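Local coordinates for CELL division protein FTSZ homolog 1 (PDB 2VAP) that binds GTP, which it probably hydrolyses, and probably polymerises into the contractile Z ring at the future site of cell division, at residues 160-165 against 191-196; 248-253 against 275-280; 195-200 against 271-276. All coordinates share one frame; numbering follows the deposited sequence.

How the interactions relate
Interaction 1 lies beside the nucleotide pocket in the GTPase domain, and its residue E165 holds the ribose of GDP. Interaction 3 starts on the same short helix, 195-198, and reaches across to the C-terminal domain. The two contacts have centres about 10 Å apart. Interaction 2 lies inside the C-terminal domain, with its centre about 11 Å from that of interaction 3, and shares L275 and D276 with it. They also touch directly, with I251 O 3.3 Å from L274 CB. The series thus leads from the GDP side of the GTPase domain into the C-terminal sheet. Interaction 2 lies away from the pocket; the side chain of I251 is about 12 Å from GDP.

Interaction 1: residues 160-165 against 191-196; sequences LPFVME and PNEKLF. With GDP (guanosine-5'-diphosphate), chain B.
F162 has CG anti to its carbonyl carbon (chi1 -63°), and its ring lies against N192. E193 has CG anti to the backbone N (chi1 -175°), and a bend at chi2 turns CD toward V163, whose CG2 packs on it. Both follow neighbouring parallel strands of the Rossmann-like GTPase sheet, which meet at L160 and P191. N192 N continues the pairing with a hydrogen bond to L160 O (3.1 Å). N192 CB sits over the centre of one face of the F162 ring, 3.6 Å from its centroid, as a CH-pi contact. The F196 ring meets the F162 ring obliquely, with planes at 45°; F162 CD1 and F196 CE2 are 3.3 Å apart. L195 CD1 touches F162 CZ at 4.0 Å. An alanine in place of F162 would probably leave N192 CB, L195 and the F196 ring without their shared partner and open a gap where the ring now lies. M164 CE packs on F196 CZ at 3.7 Å. E193 OE1 accepts a nearly straight bond from V163 N (2.8 Å), met from above the carboxylate plane. A water bonded to M164 N also donates to this oxygen. The loop leads into the nucleotide pocket. F162 N donates to E165 OE2, which helps to position that carboxylate. The ribose hydroxyls of GDP then donate hydrogen bonds to it, O3' to E165 OE1 and O2' to E165 OE2, the latter at 2.6 Å.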
# COMPACT_ATOMS: atom_id res chain seq x y z
N LEU A 160 0.33 7.61 8.85
CA LEU A 160 0.18 8.24 10.16
C LEU A 160 0.13 9.75 9.94
O LEU A 160 0.78 10.26 9.02
CB LEU A 160 1.34 7.86 11.08
CG LEU A 160 1.46 6.40 11.52
CD1 LEU A 160 2.76 6.19 12.28
CD2 LEU A 160 0.27 5.94 12.35
N PRO A 161 -0.64 10.48 10.77
CA PRO A 161 -0.87 11.91 10.55
C PRO A 161 0.38 12.78 10.74
O PRO A 161 1.36 12.34 11.35
CB PRO A 161 -1.92 12.26 11.61
CG PRO A 161 -1.74 11.25 12.68
CD PRO A 161 -1.36 9.99 11.96
N PHE A 162 0.33 14.00 10.20
CA PHE A 162 1.35 15.01 10.44
C PHE A 162 1.29 15.44 11.90
O PHE A 162 0.22 15.42 12.51
CB PHE A 162 1.12 16.24 9.56
CG PHE A 162 1.22 15.97 8.08
CD1 PHE A 162 2.46 15.97 7.44
CD2 PHE A 162 0.08 15.74 7.32
CE1 PHE A 162 2.56 15.74 6.07
CE2 PHE A 162 0.17 15.50 5.95
CZ PHE A 162 1.41 15.51 5.32
N VAL A 163 2.44 15.85 12.45
CA VAL A 163 2.50 16.31 13.84
C VAL A 163 1.57 17.51 14.09
O VAL A 163 0.94 17.59 15.15
CB VAL A 163 3.96 16.63 14.28
CG1 VAL A 163 3.99 17.38 15.61
CG2 VAL A 163 4.77 15.34 14.40
N MET A 164 1.46 18.40 13.11
CA MET A 164 0.64 19.60 13.26
C MET A 164 -0.87 19.32 13.35
O MET A 164 -1.66 20.21 13.66
CB MET A 164 0.94 20.63 12.16
CG MET A 164 0.38 20.31 10.78
SD MET A 164 0.49 21.72 9.66
CE MET A 164 2.23 21.71 9.27
N GLU A 165 -1.25 18.07 13.09
CA GLU A 165 -2.65 17.64 13.23
C GLU A 165 -3.06 17.45 14.69
O GLU A 165 -4.25 17.42 15.01
CB GLU A 165 -2.91 16.36 12.44
CG GLU A 165 -2.74 16.50 10.93
CD GLU A 165 -3.24 15.29 10.18
OE1 GLU A 165 -4.42 14.93 10.36
OE2 GLU A 165 -2.45 14.71 9.40
N PRO A 191 4.75 7.31 7.45
CA PRO A 191 4.60 8.46 8.34
C PRO A 191 4.58 9.77 7.55
O PRO A 191 5.61 10.18 7.01
CB PRO A 191 5.84 8.36 9.25
CG PRO A 191 6.84 7.56 8.48
CD PRO A 191 6.14 6.81 7.39
N ASN A 192 3.41 10.40 7.48
CA ASN A 192 3.24 11.66 6.75
C ASN A 192 4.21 12.75 7.19
O ASN A 192 4.62 13.57 6.37
CB ASN A 192 1.80 12.17 6.84
CG ASN A 192 0.85 11.46 5.88
OD1 ASN A 192 -0.37 11.59 6.00
ND2 ASN A 192 1.40 10.72 4.92
N GLU A 193 4.57 12.76 8.47
CA GLU A 193 5.50 13.76 9.01
C GLU A 193 6.82 13.79 8.24
O GLU A 193 7.40 14.86 8.04
CB GLU A 193 5.73 13.53 10.51
CG GLU A 193 6.60 14.60 11.19
CD GLU A 193 5.99 16.00 11.20
OE1 GLU A 193 4.79 16.15 10.88
OE2 GLU A 193 6.71 16.95 11.55
N LYS A 194 7.28 12.63 7.79
CA LYS A 194 8.54 12.52 7.04
C LYS A 194 8.47 13.13 5.64
O LYS A 194 9.50 13.38 5.02
CB LYS A 194 9.03 11.07 6.99
CG LYS A 194 9.29 10.42 8.35
CD LYS A 194 10.28 11.20 9.22
CE LYS A 194 11.72 10.95 8.82
NZ LYS A 194 12.69 11.46 9.83
N LEU A 195 7.25 13.37 5.15
CA LEU A 195 7.06 14.06 3.87
C LEU A 195 7.59 15.50 3.93
O LEU A 195 7.99 16.06 2.91
CB LEU A 195 5.59 14.07 3.45
CG LEU A 195 4.92 12.72 3.17
CD1 LEU A 195 3.42 12.90 3.05
CD2 LEU A 195 5.48 12.07 1.92
N PHE A 196 7.60 16.06 5.13
CA PHE A 196 8.13 17.41 5.35
C PHE A 196 9.66 17.49 5.26
O PHE A 196 10.23 18.58 5.30
CB PHE A 196 7.63 17.98 6.68
CG PHE A 196 6.23 18.55 6.62
CD1 PHE A 196 5.81 19.31 5.54
CD2 PHE A 196 5.34 18.34 7.67
CE1 PHE A 196 4.52 19.84 5.48
CE2 PHE A 196 4.05 18.87 7.64
CZ PHE A 196 3.64 19.62 6.54
PB GDP B . -11.91 9.73 8.34
O1B GDP B . -12.73 9.90 9.59
O2B GDP B . -12.79 9.95 7.13
O3B GDP B . -11.32 8.34 8.31
O3A GDP B . -10.73 10.83 8.38
PA GDP B . -9.89 11.30 7.09
O1A GDP B . -9.69 10.18 6.10
O2A GDP B . -10.53 12.50 6.43
O5' GDP B . -8.49 11.74 7.74
C5' GDP B . -7.74 10.80 8.50
C4' GDP B . -6.26 11.09 8.33
O4' GDP B . -5.90 11.04 6.94
C3' GDP B . -5.90 12.49 8.81
O3' GDP B . -5.47 12.48 10.17
C2' GDP B . -4.82 12.95 7.85
O2' GDP B . -3.53 12.61 8.35
C1' GDP B . -5.07 12.14 6.58
N9 GDP B . -5.73 12.95 5.52
C8 GDP B . -6.73 13.84 5.66
N7 GDP B . -7.08 14.38 4.47
C5 GDP B . -6.29 13.83 3.53
C6 GDP B . -6.12 13.94 2.06
O6 GDP B . -6.83 14.72 1.38
N1 GDP B . -5.17 13.18 1.47
C2 GDP B . -4.39 12.33 2.17
N2 GDP B . -3.46 11.59 1.52
N3 GDP B . -4.50 12.18 3.52
C4 GDP B . -5.41 12.89 4.23
O HOH W 1 3.67 10.84 10.64
O HOH W 2 3.59 18.53 11.15

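Interaction 2: residues 248-253 against 275-280; sequences LAMIGI and LDVDID
M250 and L275 carry the apolar part of this contact, where strand 249-256 meets the loop that leads to strand 284-291. M250 has CG anti to its carbonyl carbon (chi1 -70°), and the chain is extended beyond it. The sulfur comes to rest against the loop. M250 SD is 3.8 Å from V277 CG1. L275 packs nearer the backbone on the same side chain, with its CD2 4.1 Å from M250 CB. L275 CD2 also lies 3.7 Å from the carbonyl oxygen M250 O. G252 has no side chain, and L275 packs directly on its backbone, with CG 3.9 Å from G252 N. A side chain here would crowd L275 CD1.

The polar approaches are not hydrogen bonds. I251 O and L275 N are 3.2 Å apart, but the angle is poor. M250 SD is 3.6 Å from D276 O, and M250 CE also lies beside this oxygen. D276 O is buried by the contact and has no partner in the model.

Within the loop, D276 is the centre of an inverse gamma turn, closed by a weak bond from V277 N to L275 O. The turn lets L275 and V277, the residues before and after D276, both reach M250. D276 OD2 forms a salt bridge with R353.

The contact belongs to the C-terminal domain. In the mixed sheet, strand 249-256 pairs with strand 331-338, whose I337 touches L275. At A249 its backbone also bonds to L187 and V189 of the GTPase-domain strand 186-191. I344 of strand 344-347 packs on both M250 and V277. The I251 side chain points away from 275-280 and touches L274 and V188 of strand 186-191.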
# COMPACT_ATOMS: atom_id res chain seq x y z
N LEU A 248 5.80 -5.61 10.17
CA LEU A 248 5.79 -4.18 9.91
C LEU A 248 6.67 -3.86 8.71
O LEU A 248 7.77 -4.40 8.57
CB LEU A 248 6.26 -3.40 11.15
CG LEU A 248 6.07 -1.88 11.15
CD1 LEU A 248 4.60 -1.50 11.29
CD2 LEU A 248 6.88 -1.25 12.27
N ALA A 249 6.17 -2.98 7.84
CA ALA A 249 6.88 -2.60 6.63
C ALA A 249 6.87 -1.09 6.42
O ALA A 249 5.96 -0.39 6.87
CB ALA A 249 6.28 -3.30 5.41
N MET A 250 7.90 -0.59 5.75
CA MET A 250 8.00 0.82 5.38
C MET A 250 8.48 0.96 3.94
O MET A 250 9.07 0.02 3.39
CB MET A 250 8.92 1.58 6.34
CG MET A 250 8.35 1.76 7.73
SD MET A 250 9.49 2.59 8.85
CE MET A 250 8.67 2.32 10.42
N ILE A 251 8.24 2.11 3.33
CA ILE A 251 8.57 2.32 1.92
C ILE A 251 9.67 3.35 1.69
O ILE A 251 9.91 4.23 2.52
CB ILE A 251 7.32 2.69 1.06
CG1 ILE A 251 6.82 4.10 1.38
CG2 ILE A 251 6.22 1.64 1.22
CD1 ILE A 251 5.84 4.67 0.36
N GLY A 252 10.34 3.21 0.55
CA GLY A 252 11.28 4.21 0.05
C GLY A 252 11.01 4.44 -1.42
O GLY A 252 10.85 3.48 -2.18
N ILE A 253 10.93 5.70 -1.82
CA ILE A 253 10.69 6.06 -3.21
C ILE A 253 11.84 6.93 -3.74
O ILE A 253 12.25 7.89 -3.08
CB ILE A 253 9.33 6.79 -3.41
CG1 ILE A 253 8.17 5.92 -2.92
CG2 ILE A 253 9.12 7.16 -4.88
CD1 ILE A 253 6.86 6.66 -2.74
N LEU A 275 11.53 5.77 4.81
CA LEU A 275 12.12 4.62 5.48
C LEU A 275 12.59 5.03 6.87
O LEU A 275 13.80 5.10 7.14
CB LEU A 275 13.27 4.02 4.66
CG LEU A 275 12.95 3.12 3.47
CD1 LEU A 275 14.22 2.76 2.72
CD2 LEU A 275 12.21 1.85 3.90
N ASP A 276 11.63 5.29 7.75
CA ASP A 276 11.89 5.81 9.09
C ASP A 276 12.25 4.68 10.06
O ASP A 276 11.57 4.47 11.07
CB ASP A 276 10.68 6.61 9.59
CG ASP A 276 11.01 7.53 10.76
OD1 ASP A 276 10.06 8.04 11.39
OD2 ASP A 276 12.21 7.74 11.06
N VAL A 277 13.32 3.96 9.74
CA VAL A 277 13.78 2.80 10.50
C VAL A 277 15.22 2.46 10.11
O VAL A 277 15.68 2.81 9.02
CB VAL A 277 12.85 1.56 10.29
CG1 VAL A 277 12.92 1.04 8.85
CG2 VAL A 277 13.16 0.44 11.28
N ASP A 278 15.94 1.79 11.01
CA ASP A 278 17.23 1.19 10.69
C ASP A 278 16.96 -0.01 9.78
O ASP A 278 16.41 -1.02 10.21
CB ASP A 278 17.96 0.76 11.96
CG ASP A 278 19.38 0.28 11.70
OD1 ASP A 278 19.90 0.46 10.57
OD2 ASP A 278 20.00 -0.26 12.64
N ILE A 279 17.34 0.13 8.51
CA ILE A 279 17.04 -0.88 7.49
C ILE A 279 17.87 -2.17 7.62
O ILE A 279 17.67 -3.12 6.86
CB ILE A 279 17.14 -0.31 6.04
CG1 ILE A 279 18.51 0.33 5.80
CG2 ILE A 279 16.00 0.67 5.78
CD1 ILE A 279 18.78 0.71 4.35
N ASP A 280 18.78 -2.19 8.59
CA ASP A 280 19.56 -3.39 8.91
C ASP A 280 18.71 -4.46 9.59
O ASP A 280 19.07 -5.64 9.57
CB ASP A 280 20.76 -3.03 9.79
CG ASP A 280 21.78 -2.16 9.07
OD1 ASP A 280 22.29 -1.20 9.69
OD2 ASP A 280 22.09 -2.44 7.89

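Interaction 3: residues 195-200 against 271-276; sequences LFEIVP and NSPLLD
L195 O receives two backbone N-H groups: a sound hydrogen bond from V199 N at 2.8 Å and a weak one from I198 N. These bonds belong to the short, weakly bonded helix 195-198 of the GTPase domain. It packs on a type I beta turn, S272 to L275, in the C-terminal domain. The contact is therefore part of the interface between the two domains. No hydrogen bond crosses it. The turn is held from within by L275 N to S272 O, and S272 OG accepts from L274 N at 3.3 Å to make an ST turn.

P273 has the largest area buried by the contact. The side chains of E197 and P273 pass each other, pointing opposite ways. E197 keeps CG beside its backbone N (chi1 -73°), and from there the extended chain carries OE1 to the proline ring, 3.4 Å from P273 CB. The other oxygen, E197 OE2, makes a salt bridge to K194. I198 crosses P273 at about a right angle, and its CG1 is 3.8 Å from P273 CG. I198 CD1 reaches farther, to 4.4 Å from L274 CG.

The buried side of the contact is leucine on leucine. V214 of helix 204-227 touches both L195 and L274. That helix also carries D212, which binds the nucleotide. The two leucine side chains cross at an oblique angle, and their CD2 methyls, L195 CD2 and L274 CD2, meet at 3.8 Å.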
# COMPACT_ATOMS: atom_id res chain seq x y z
N LEU A 195 7.25 13.37 5.15
CA LEU A 195 7.06 14.06 3.87
C LEU A 195 7.59 15.50 3.93
O LEU A 195 7.99 16.06 2.91
CB LEU A 195 5.59 14.07 3.45
CG LEU A 195 4.92 12.72 3.17
CD1 LEU A 195 3.42 12.90 3.05
CD2 LEU A 195 5.48 12.07 1.92
N PHE A 196 7.60 16.06 5.13
CA PHE A 196 8.13 17.41 5.35
C PHE A 196 9.66 17.49 5.26
O PHE A 196 10.23 18.58 5.30
CB PHE A 196 7.63 17.98 6.68
CG PHE A 196 6.23 18.55 6.62
CD1 PHE A 196 5.81 19.31 5.54
CD2 PHE A 196 5.34 18.34 7.67
CE1 PHE A 196 4.52 19.84 5.48
CE2 PHE A 196 4.05 18.87 7.64
CZ PHE A 196 3.64 19.62 6.54
N GLU A 197 10.31 16.33 5.16
CA GLU A 197 11.74 16.29 4.86
C GLU A 197 11.96 16.34 3.35
O GLU A 197 13.00 16.80 2.87
CB GLU A 197 12.41 15.05 5.46
CG GLU A 197 12.58 15.12 6.98
CD GLU A 197 13.44 13.99 7.54
OE1 GLU A 197 14.07 13.25 6.76
OE2 GLU A 197 13.48 13.85 8.78
N ILE A 198 10.96 15.87 2.60
CA ILE A 198 10.98 15.91 1.14
C ILE A 198 10.52 17.29 0.64
O ILE A 198 11.16 17.88 -0.23
CB ILE A 198 10.12 14.79 0.50
CG1 ILE A 198 10.55 13.41 1.03
CG2 ILE A 198 10.20 14.83 -1.02
CD1 ILE A 198 9.56 12.29 0.76
N VAL A 199 9.42 17.78 1.21
CA VAL A 199 8.89 19.11 0.87
C VAL A 199 8.73 20.00 2.12
O VAL A 199 7.62 20.21 2.60
CB VAL A 199 7.56 19.03 0.05
CG1 VAL A 199 7.85 18.64 -1.39
CG2 VAL A 199 6.56 18.06 0.69
N PRO A 200 9.86 20.53 2.64
CA PRO A 200 9.81 21.31 3.88
C PRO A 200 8.95 22.57 3.77
O PRO A 200 8.97 23.25 2.74
CB PRO A 200 11.28 21.69 4.12
CG PRO A 200 11.94 21.57 2.79
CD PRO A 200 11.23 20.45 2.10
N ASN A 271 17.74 6.00 0.77
CA ASN A 271 17.93 7.13 1.67
C ASN A 271 16.64 7.94 1.90
O ASN A 271 16.69 9.04 2.46
CB ASN A 271 19.05 8.05 1.16
CG ASN A 271 20.42 7.40 1.25
OD1 ASN A 271 21.09 7.19 0.24
ND2 ASN A 271 20.85 7.10 2.47
N SER A 272 15.51 7.39 1.47
CA SER A 272 14.22 8.06 1.60
C SER A 272 13.84 8.32 3.06
O SER A 272 13.99 7.43 3.90
CB SER A 272 13.11 7.26 0.90
OG SER A 272 11.85 7.88 1.08
N PRO A 273 13.35 9.54 3.36
CA PRO A 273 12.85 9.87 4.70
C PRO A 273 11.70 8.96 5.14
O PRO A 273 11.50 8.76 6.34
CB PRO A 273 12.35 11.31 4.54
CG PRO A 273 13.12 11.85 3.39
CD PRO A 273 13.26 10.70 2.45
N LEU A 274 10.97 8.40 4.18
CA LEU A 274 9.84 7.51 4.47
C LEU A 274 10.28 6.17 5.06
O LEU A 274 9.49 5.50 5.73
CB LEU A 274 8.98 7.30 3.21
CG LEU A 274 8.31 8.54 2.61
CD1 LEU A 274 7.67 8.20 1.28
CD2 LEU A 274 7.29 9.15 3.57
N LEU A 275 11.53 5.77 4.81
CA LEU A 275 12.12 4.62 5.48
C LEU A 275 12.59 5.03 6.87
O LEU A 275 13.80 5.10 7.14
CB LEU A 275 13.27 4.02 4.66
CG LEU A 275 12.95 3.12 3.47
CD1 LEU A 275 14.22 2.76 2.72
CD2 LEU A 275 12.21 1.85 3.90
N ASP A 276 11.63 5.29 7.75
CA ASP A 276 11.89 5.81 9.09
C ASP A 276 12.25 4.68 10.06
O ASP A 276 11.57 4.47 11.07
CB ASP A 276 10.68 6.61 9.59
CG ASP A 276 11.01 7.53 10.76
OD1 ASP A 276 10.06 8.04 11.39
OD2 ASP A 276 12.21 7.74 11.06